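Local coordinates for sialidase B (Streptococcus pneumoniae serotype 4, PDB 4XJW), which cleaves alpha-linked terminal sialic acid from oligosaccharides, glycoproteins and glycolipids, and acts as an intramolecular trans-sialidase, at residues A469-G474 against T501-M506; A569-T574 against S616-L621. The protein carries 1 engineered substitution. All coordinates share one frame; numbering follows the deposited sequence.

Contact 1: residues A469-G474 against T501-M506; sequences ATYTSG and TAEAQM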
ATOM      1  N   ALA A 469     -10.850  16.555  -0.730  1.00 10.29           N
ATOM      2  CA  ALA A 469     -11.066  16.308  -2.153  1.00 10.90           C
ATOM      3  C   ALA A 469     -11.672  14.931  -2.386  1.00 12.29           C
ATOM      4  O   ALA A 469     -11.270  13.936  -1.754  1.00 11.89           O
ATOM      5  CB  ALA A 469      -9.772  16.452  -2.926  1.00 11.53           C
ATOM      6  N   THR A 470     -12.639  14.876  -3.303  1.00 11.23           N
ATOM      7  CA  THR A 470     -13.175  13.608  -3.794  1.00 12.03           C
ATOM      8  C   THR A 470     -13.324  13.756  -5.302  1.00 10.81           C
ATOM      9  O   THR A 470     -13.238  14.870  -5.825  1.00 14.08           O
ATOM     10  CB  THR A 470     -14.546  13.268  -3.180  1.00 11.90           C
ATOM     11  OG1 THR A 470     -15.562  14.082  -3.795  1.00 13.96           O
ATOM     12  CG2 THR A 470     -14.558  13.501  -1.662  1.00 11.36           C
ATOM     13  N   TYR A 471     -13.527  12.647  -6.004  1.00  9.95           N
ATOM     14  CA  TYR A 471     -13.765  12.709  -7.442  1.00 13.42           C
ATOM     15  C   TYR A 471     -14.947  11.846  -7.829  1.00 14.12           C
ATOM     16  O   TYR A 471     -15.360  10.948  -7.089  1.00 13.54           O
ATOM     17  CB  TYR A 471     -12.523  12.285  -8.227  1.00 11.62           C
ATOM     18  CG  TYR A 471     -12.095  10.862  -7.972  1.00 10.90           C
ATOM     19  CD1 TYR A 471     -12.571   9.819  -8.767  1.00 16.86           C
ATOM     20  CD2 TYR A 471     -11.198  10.556  -6.960  1.00 14.82           C
ATOM     21  CE1 TYR A 471     -12.177   8.511  -8.538  1.00 16.37           C
ATOM     22  CE2 TYR A 471     -10.803   9.260  -6.725  1.00 16.75           C
ATOM     23  CZ  TYR A 471     -11.292   8.240  -7.511  1.00 16.95           C
ATOM     24  OH  TYR A 471     -10.882   6.947  -7.252  1.00 18.64           O
ATOM     25  N   THR A 472     -15.518  12.153  -8.986  1.00 13.90           N
ATOM     26  CA  THR A 472     -16.549  11.315  -9.573  1.00 13.98           C
ATOM     27  C   THR A 472     -16.482  11.530 -11.068  1.00 16.45           C
ATOM     28  O   THR A 472     -15.609  12.243 -11.553  1.00 17.86           O
ATOM     29  CB  THR A 472     -17.955  11.642  -9.020  1.00 18.18           C
ATOM     30  OG1 THR A 472     -18.896  10.672  -9.503  1.00 21.77           O
ATOM     31  CG2 THR A 472     -18.391  13.012  -9.453  1.00 16.77           C
ATOM     32  N   SER A 473     -17.382  10.900 -11.814  1.00 23.24           N
ATOM     33  CA  SER A 473     -17.363  11.074 -13.258  1.00 21.95           C
ATOM     34  C   SER A 473     -17.575  12.541 -13.625  1.00 15.89           C
ATOM     35  O   SER A 473     -18.574  13.138 -13.251  1.00 21.31           O
ATOM     36  CB  SER A 473     -18.427  10.196 -13.911  1.00 24.04           C
ATOM     37  OG  SER A 473     -18.547  10.500 -15.288  1.00 31.52           O
ATOM     38  N   GLY A 474     -16.602  13.126 -14.315  1.00 20.89           N
ATOM     39  CA  GLY A 474     -16.743  14.480 -14.823  1.00 21.92           C
ATOM     40  C   GLY A 474     -16.366  15.639 -13.916  1.00 20.48           C
ATOM     41  O   GLY A 474     -16.395  16.791 -14.361  1.00 19.69           O
ATOM     42  N   THR A 501      -9.985   8.213 -12.741  1.00 18.08           N
ATOM     43  CA  THR A 501      -9.618   8.101 -11.330  1.00 14.66           C
ATOM     44  C   THR A 501      -8.834   9.361 -10.971  1.00 14.14           C
ATOM     45  O   THR A 501      -7.608   9.347 -10.927  1.00 17.75           O
ATOM     46  CB  THR A 501      -8.773   6.830 -11.098  1.00 17.48           C
ATOM     47  OG1 THR A 501      -9.477   5.700 -11.631  1.00 18.79           O
ATOM     48  CG2 THR A 501      -8.538   6.580  -9.624  1.00 15.48           C
ATOM     49  N   ALA A 502      -9.557  10.456 -10.723  1.00 15.08           N
ATOM     50  CA  ALA A 502      -8.952  11.781 -10.575  1.00 13.19           C
ATOM     51  C   ALA A 502      -8.561  12.074  -9.137  1.00 11.18           C
ATOM     52  O   ALA A 502      -9.088  13.000  -8.511  1.00 14.60           O
ATOM     53  CB  ALA A 502      -9.890  12.850 -11.088  1.00 12.59           C
ATOM     54  N   GLU A 503      -7.631  11.277  -8.627  1.00  9.84           N
ATOM     55  CA  GLU A 503      -7.138  11.437  -7.267  1.00 10.21           C
ATOM     56  C   GLU A 503      -6.392  12.760  -7.143  1.00 11.84           C
ATOM     57  O   GLU A 503      -5.430  13.008  -7.869  1.00 10.72           O
ATOM     58  CB  GLU A 503      -6.234  10.261  -6.911  1.00 10.24           C
ATOM     59  CG  GLU A 503      -7.002   8.960  -6.694  1.00 10.13           C
ATOM     60  CD  GLU A 503      -6.177   7.715  -6.959  1.00 12.72           C
ATOM     61  OE1 GLU A 503      -6.617   6.627  -6.527  1.00 12.18           O
ATOM     62  OE2 GLU A 503      -5.106   7.816  -7.603  1.00 12.13           O
ATOM     63  N   ALA A 504      -6.808  13.582  -6.180  1.00  9.40           N
ATOM     64  CA  ALA A 504      -6.373  14.974  -6.097  1.00 10.17           C
ATOM     65  C   ALA A 504      -5.842  15.265  -4.708  1.00  9.28           C
ATOM     66  O   ALA A 504      -6.393  14.776  -3.725  1.00 11.54           O
ATOM     67  CB  ALA A 504      -7.532  15.890  -6.393  1.00 10.53           C
ATOM     68  N   GLN A 505      -4.805  16.097  -4.632  1.00  9.62           N
ATOM     69  CA  GLN A 505      -4.272  16.541  -3.353  1.00  7.89           C
ATOM     70  C   GLN A 505      -4.012  18.034  -3.439  1.00 11.18           C
ATOM     71  O   GLN A 505      -3.677  18.558  -4.503  1.00 11.07           O
ATOM     72  CB  GLN A 505      -3.003  15.761  -3.017  1.00  8.14           C
ATOM     73  CG  GLN A 505      -3.255  14.315  -2.552  1.00  9.53           C
ATOM     74  CD  GLN A 505      -3.881  14.233  -1.150  1.00 10.50           C
ATOM     75  OE1 GLN A 505      -3.169  14.135  -0.143  1.00  9.86           O
ATOM     76  NE2 GLN A 505      -5.208  14.246  -1.090  1.00  9.08           N
ATOM     77  N   MET A 506      -4.161  18.720  -2.311  1.00  8.36           N
ATOM     78  CA  MET A 506      -4.196  20.182  -2.276  1.00 10.42           C
ATOM     79  C   MET A 506      -3.036  20.758  -1.463  1.00 10.07           C
ATOM     80  O   MET A 506      -2.542  20.128  -0.537  1.00 11.59           O
ATOM     81  CB  MET A 506      -5.507  20.654  -1.641  1.00  8.69           C
ATOM     82  CG  MET A 506      -6.790  20.240  -2.381  1.00  9.98           C
ATOM     83  SD  MET A 506      -8.261  20.442  -1.367  1.00 13.35           S
ATOM     84  CE  MET A 506      -8.156  18.997  -0.300  1.00 14.49           C
TER
HETATM   85  O   HOH W   1      -9.115   6.566  -5.327  1.00 17.33           O
HETATM   86  O   HOH W   2     -11.513   4.802  -9.306  1.00 33.02           O

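Contact 2: residues A569-T574 against S616-L621; sequences AVILST and SAITEL. With OPX ((1s,3R,4S)-1-[(cyclohexylamino)methyl]-3,4-dihydroxycyclopentanesulfonic acid), chain B.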
ATOM      1  N   ALA A 569       7.991  27.137  -1.651  1.00 16.85           N
ATOM      2  CA  ALA A 569       8.201  25.864  -2.328  1.00 14.39           C
ATOM      3  C   ALA A 569       7.062  24.870  -2.135  1.00 13.04           C
ATOM      4  O   ALA A 569       6.484  24.770  -1.048  1.00 14.87           O
ATOM      5  CB  ALA A 569       9.514  25.260  -1.885  1.00 17.59           C
ATOM      6  N   VAL A 570       6.774  24.131  -3.206  1.00 14.12           N
ATOM      7  CA  VAL A 570       5.825  23.030  -3.192  1.00 12.59           C
ATOM      8  C   VAL A 570       6.601  21.758  -3.511  1.00 12.54           C
ATOM      9  O   VAL A 570       7.540  21.788  -4.310  1.00 15.66           O
ATOM     10  CB  VAL A 570       4.724  23.273  -4.232  1.00 16.04           C
ATOM     11  CG1 VAL A 570       3.898  22.024  -4.500  1.00 14.88           C
ATOM     12  CG2 VAL A 570       3.846  24.413  -3.768  1.00 13.28           C
ATOM     13  N   ILE A 571       6.252  20.648  -2.864  1.00  9.50           N
ATOM     14  CA  ILE A 571       6.902  19.379  -3.171  1.00 12.87           C
ATOM     15  C   ILE A 571       5.862  18.347  -3.599  1.00 12.09           C
ATOM     16  O   ILE A 571       4.854  18.148  -2.916  1.00 11.84           O
ATOM     17  CB  ILE A 571       7.743  18.852  -1.999  1.00 11.70           C
ATOM     18  CG1 ILE A 571       8.729  19.932  -1.546  1.00 13.07           C
ATOM     19  CG2 ILE A 571       8.481  17.578  -2.404  1.00 14.22           C
ATOM     20  CD1 ILE A 571       9.474  19.592  -0.270  1.00 15.22           C
ATOM     21  N   LEU A 572       6.094  17.727  -4.755  1.00 11.59           N
ATOM     22  CA  LEU A 572       5.227  16.678  -5.269  1.00 12.13           C
ATOM     23  C   LEU A 572       5.924  15.320  -5.152  1.00 10.14           C
ATOM     24  O   LEU A 572       7.139  15.225  -5.317  1.00 12.66           O
ATOM     25  CB  LEU A 572       4.907  16.943  -6.742  1.00 12.07           C
ATOM     26  CG  LEU A 572       4.200  18.218  -7.177  1.00 12.47           C
ATOM     27  CD1 LEU A 572       3.892  18.124  -8.678  1.00 15.11           C
ATOM     28  CD2 LEU A 572       2.917  18.460  -6.400  1.00 15.78           C
ATOM     29  N   SER A 573       5.148  14.272  -4.891  1.00 10.20           N
ATOM     30  CA  SER A 573       5.651  12.895  -4.900  1.00  8.95           C
ATOM     31  C   SER A 573       4.826  12.079  -5.892  1.00 10.50           C
ATOM     32  O   SER A 573       3.598  12.081  -5.819  1.00 10.95           O
ATOM     33  CB  SER A 573       5.526  12.289  -3.504  1.00  8.98           C
ATOM     34  OG  SER A 573       5.637  10.886  -3.532  1.00 11.10           O
ATOM     35  N   THR A 574       5.504  11.368  -6.795  1.00  8.60           N
ATOM     36  CA  THR A 574       4.837  10.646  -7.876  1.00  8.64           C
ATOM     37  C   THR A 574       5.849   9.772  -8.579  1.00 10.46           C
ATOM     38  O   THR A 574       7.036  10.095  -8.590  1.00 10.53           O
ATOM     39  CB  THR A 574       4.241  11.646  -8.909  1.00 12.38           C
ATOM     40  OG1 THR A 574       3.706  10.934 -10.037  1.00 14.11           O
ATOM     41  CG2 THR A 574       5.301  12.622  -9.390  1.00 13.40           C
ATOM     42  N   SER A 616       1.657   7.203  -2.769  1.00  8.52           N
ATOM     43  CA  SER A 616       2.601   7.772  -1.834  1.00  8.58           C
ATOM     44  C   SER A 616       1.985   8.810  -0.924  1.00  8.93           C
ATOM     45  O   SER A 616       0.943   9.407  -1.204  1.00  9.74           O
ATOM     46  CB  SER A 616       3.782   8.372  -2.594  1.00  8.81           C
ATOM     47  OG  SER A 616       3.373   9.540  -3.296  1.00 10.16           O
ATOM     48  N   ALA A 617       2.672   9.013   0.198  1.00  6.98           N
ATOM     49  CA  ALA A 617       2.307  10.013   1.180  1.00  8.42           C
ATOM     50  C   ALA A 617       3.554  10.809   1.537  1.00  8.86           C
ATOM     51  O   ALA A 617       4.626  10.230   1.788  1.00  9.88           O
ATOM     52  CB  ALA A 617       1.720   9.328   2.412  1.00  8.95           C
ATOM     53  N   ILE A 618       3.426  12.137   1.554  1.00  9.42           N
ATOM     54  CA  ILE A 618       4.524  12.976   2.020  1.00 11.57           C
ATOM     55  C   ILE A 618       4.086  13.985   3.070  1.00 11.41           C
ATOM     56  O   ILE A 618       2.977  14.521   3.027  1.00 10.22           O
ATOM     57  CB  ILE A 618       5.259  13.692   0.862  1.00 10.93           C
ATOM     58  CG1 ILE A 618       4.300  14.557   0.035  1.00 12.33           C
ATOM     59  CG2 ILE A 618       6.011  12.674  -0.017  1.00 13.63           C
ATOM     60  CD1 ILE A 618       5.044  15.424  -0.981  1.00 14.84           C
ATOM     61  N   THR A 619       4.959  14.240   4.031  1.00  9.59           N
ATOM     62  CA  THR A 619       4.675  15.299   4.984  1.00  9.28           C
ATOM     63  C   THR A 619       5.956  15.916   5.491  1.00 10.77           C
ATOM     64  O   THR A 619       6.985  15.246   5.581  1.00 11.36           O
ATOM     65  CB  THR A 619       3.745  14.820   6.128  1.00  8.93           C
ATOM     66  OG1 THR A 619       3.103  15.955   6.715  1.00 11.38           O
ATOM     67  CG2 THR A 619       4.512  14.027   7.215  1.00  7.23           C
ATOM     68  N   GLU A 620       5.892  17.209   5.796  1.00  9.12           N
ATOM     69  CA  GLU A 620       6.996  17.872   6.466  1.00 11.76           C
ATOM     70  C   GLU A 620       6.936  17.508   7.931  1.00  9.47           C
ATOM     71  O   GLU A 620       5.931  17.744   8.606  1.00 11.31           O
ATOM     72  CB  GLU A 620       6.917  19.390   6.284  1.00 11.06           C
ATOM     73  CG  GLU A 620       8.087  20.126   6.925  1.00 10.52           C
ATOM     74  CD  GLU A 620       8.049  21.617   6.687  1.00 14.03           C
ATOM     75  OE1 GLU A 620       7.130  22.101   5.992  1.00 11.71           O
ATOM     76  OE2 GLU A 620       8.941  22.317   7.226  1.00 15.62           O
ATOM     77  N   LEU A 621       8.012  16.895   8.405  1.00  8.96           N
ATOM     78  CA  LEU A 621       8.150  16.564   9.815  1.00  9.36           C
ATOM     79  C   LEU A 621       8.411  17.858  10.582  1.00 10.05           C
ATOM     80  O   LEU A 621       8.855  18.864   9.996  1.00 11.78           O
ATOM     81  CB  LEU A 621       9.276  15.544  10.008  1.00  9.47           C
ATOM     82  CG  LEU A 621       9.094  14.327   9.088  1.00 11.33           C
ATOM     83  CD1 LEU A 621      10.325  13.453   9.060  1.00 13.86           C
ATOM     84  CD2 LEU A 621       7.871  13.515   9.492  1.00 10.76           C
TER
HETATM   85  CAF OPX B 701       6.462  22.141  10.200  1.00 14.11           C
HETATM   86  CAG OPX B 701       5.504  23.189  10.685  1.00 17.63           C
HETATM   87  CAH OPX B 701       5.776  20.817  10.099  1.00 15.56           C
HETATM   88  CAI OPX B 701       4.302  23.270   9.792  1.00 15.51           C
HETATM   89  CAJ OPX B 701       4.558  20.870   9.222  1.00 12.73           C
HETATM   90  CAK OPX B 701       1.566  20.965   8.833  1.00 14.04           C
HETATM   91  CAL OPX B 701       1.004  20.538   6.374  1.00 12.40           C
HETATM   92  CAM OPX B 701      -0.397  19.561   8.057  1.00  9.10           C
HETATM   93  CAO OPX B 701       0.254  19.381   5.821  1.00 10.15           C
HETATM   94  CAP OPX B 701      -0.043  18.540   6.986  1.00  9.14           C
HETATM   95  CAQ OPX B 701       3.608  21.947   9.685  1.00 15.30           C
HETATM   96  CAR OPX B 701       0.459  20.781   7.750  1.00 10.63           C
HETATM   97  NAN OPX B 701       2.489  22.107   8.741  1.00 14.40           N
HETATM   98  OAA OPX B 701       0.314  23.412   7.427  1.00 19.20           O
HETATM   99  OAB OPX B 701      -1.561  22.090   6.628  1.00 14.73           O
HETATM  100  OAC OPX B 701       0.988  18.707   4.859  1.00 12.87           O
HETATM  101  OAD OPX B 701       1.037  17.814   7.408  1.00 11.23           O
HETATM  102  OAE OPX B 701      -1.250  22.390   8.990  1.00 14.53           O
HETATM  103  SAS OPX B 701      -0.565  22.252   7.700  1.00 14.65           S

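Contact 1: residues A469-G474 against T501-M506
The ring of Y471 is the large bump here, and the bend of T501, A502 and E503 is the hollow that takes it. Its CG sits between the backbone N and the carbonyl carbon (chi1 62°), which throws the ring across to the other segment. One face then lies against the chain: A502 N stands 3.6 Å above the ring plane, toward the rim, with the carbonyl carbon of T501 over the same face. At the root of the side chain, Y471 CB packs 3.5 Å from A502 O. Out at the tip, T501 CG2 comes alongside Y471 OH at 3.4 Å, while E503 CG approaches Y471 CE2 obliquely at 3.8 Å. The hollow exists because the chain kinks in an inverse gamma turn centred on A502, just before the strand starts.

In the six-bladed beta-propeller of the sialidases this is a seam between blades: strand 466-472 is second in its blade, and 504-510 is the inner edge of the next. E503, a predicted active-site residue, heads that edge. Its carboxylate plane is turned 82° from the ring, and its oxygens bind Y615 OH and R519. A water at the ring's edge, in its plane, lies 2.6 Å from Y471 OH and also reaches E503 OE1; a second water there links the phenol to T501 OG1.

Further along, the knobs shrink. A469 CB comes against the flank of A504 CB, 4.2 Å away, and M506 closes the row: its chain bends at chi3 (-78°), curling CE back to 3.7 Å from A469 N and 4.0 Å from A469 CB. L458, I514 and Y478 also touch the M506 side chain.

Contact 2: residues A569-T574 against S616-L621
S573 and S616, with I571 and I618 beside them, meet at another blade-to-blade seam of the sialidase propeller, where the innermost strand of one blade, 616-620, lies against the face of the blade before it. The strand axes run nearly antiparallel, at 160° and 7.3 Å at closest, but each strand pairs within its own sheet, and side chains do the joining.

At one end the two hydroxyls meet tip to tip: S573 OG and S616 OG are 2.6 Å apart, a short hydrogen bond in which either may be donor. S573 OG reaches out anti to its backbone N (chi1 163°). Both oxygens have further partners, Y613 OH for S573 and S556 OG for S616, so a string of hydroxyls crosses the buried seam.

Next comes I618, which fills the gap between S573 and I571 with two branches. CG2 rests on S573 CB at 3.5 Å. The longer branch leaves through CG1, set between the backbone N and carbonyl carbon (chi1 58°), and pushes CD1 to 3.3 Å from I571 O, a tight fit; the same methyl touches I571 CG2 more loosely at 4.3 Å.

Farther along the inner strand, T619, E620 and L621 help line the pocket of the bound inhibitor OPX. Its hydroxyl OAD makes a weak hydrogen bond to T619 OG1 (2.9 Å), and ring carbon CAH lies 3.4 Å from E620 O. T213 OG1 bonds to both T619 OG1 and E620 O.

The seam is closed in from several strands: I558 of 556-559 and L586 of 584-592 press on I618 from the first blade, V628 of 626-631 packs on I618 within the second, and I626 of the same strand reaches across to I571.

In the fold
Along the chain the two contacts follow one another, 469-506 and then 569-621, and both fall within one BNR repeat-like range. Each joins the second strand of a blade to the inner strand of the next, so contact 1 repeats in kind at contact 2 two blades further round the propeller. Their centres are 18 Å apart and their nearest atoms about 6 Å, without touching. Q554 bridges the interval: it is touched by E503 and accepts a hydrogen bond from S616 N. Y615, the probable nucleophile, sits directly before S616 and bonds E503, so both seams border the catalytic centre. Bound OPX sits beside contact 2 and about 9 Å from the side chain of M506 in contact 1.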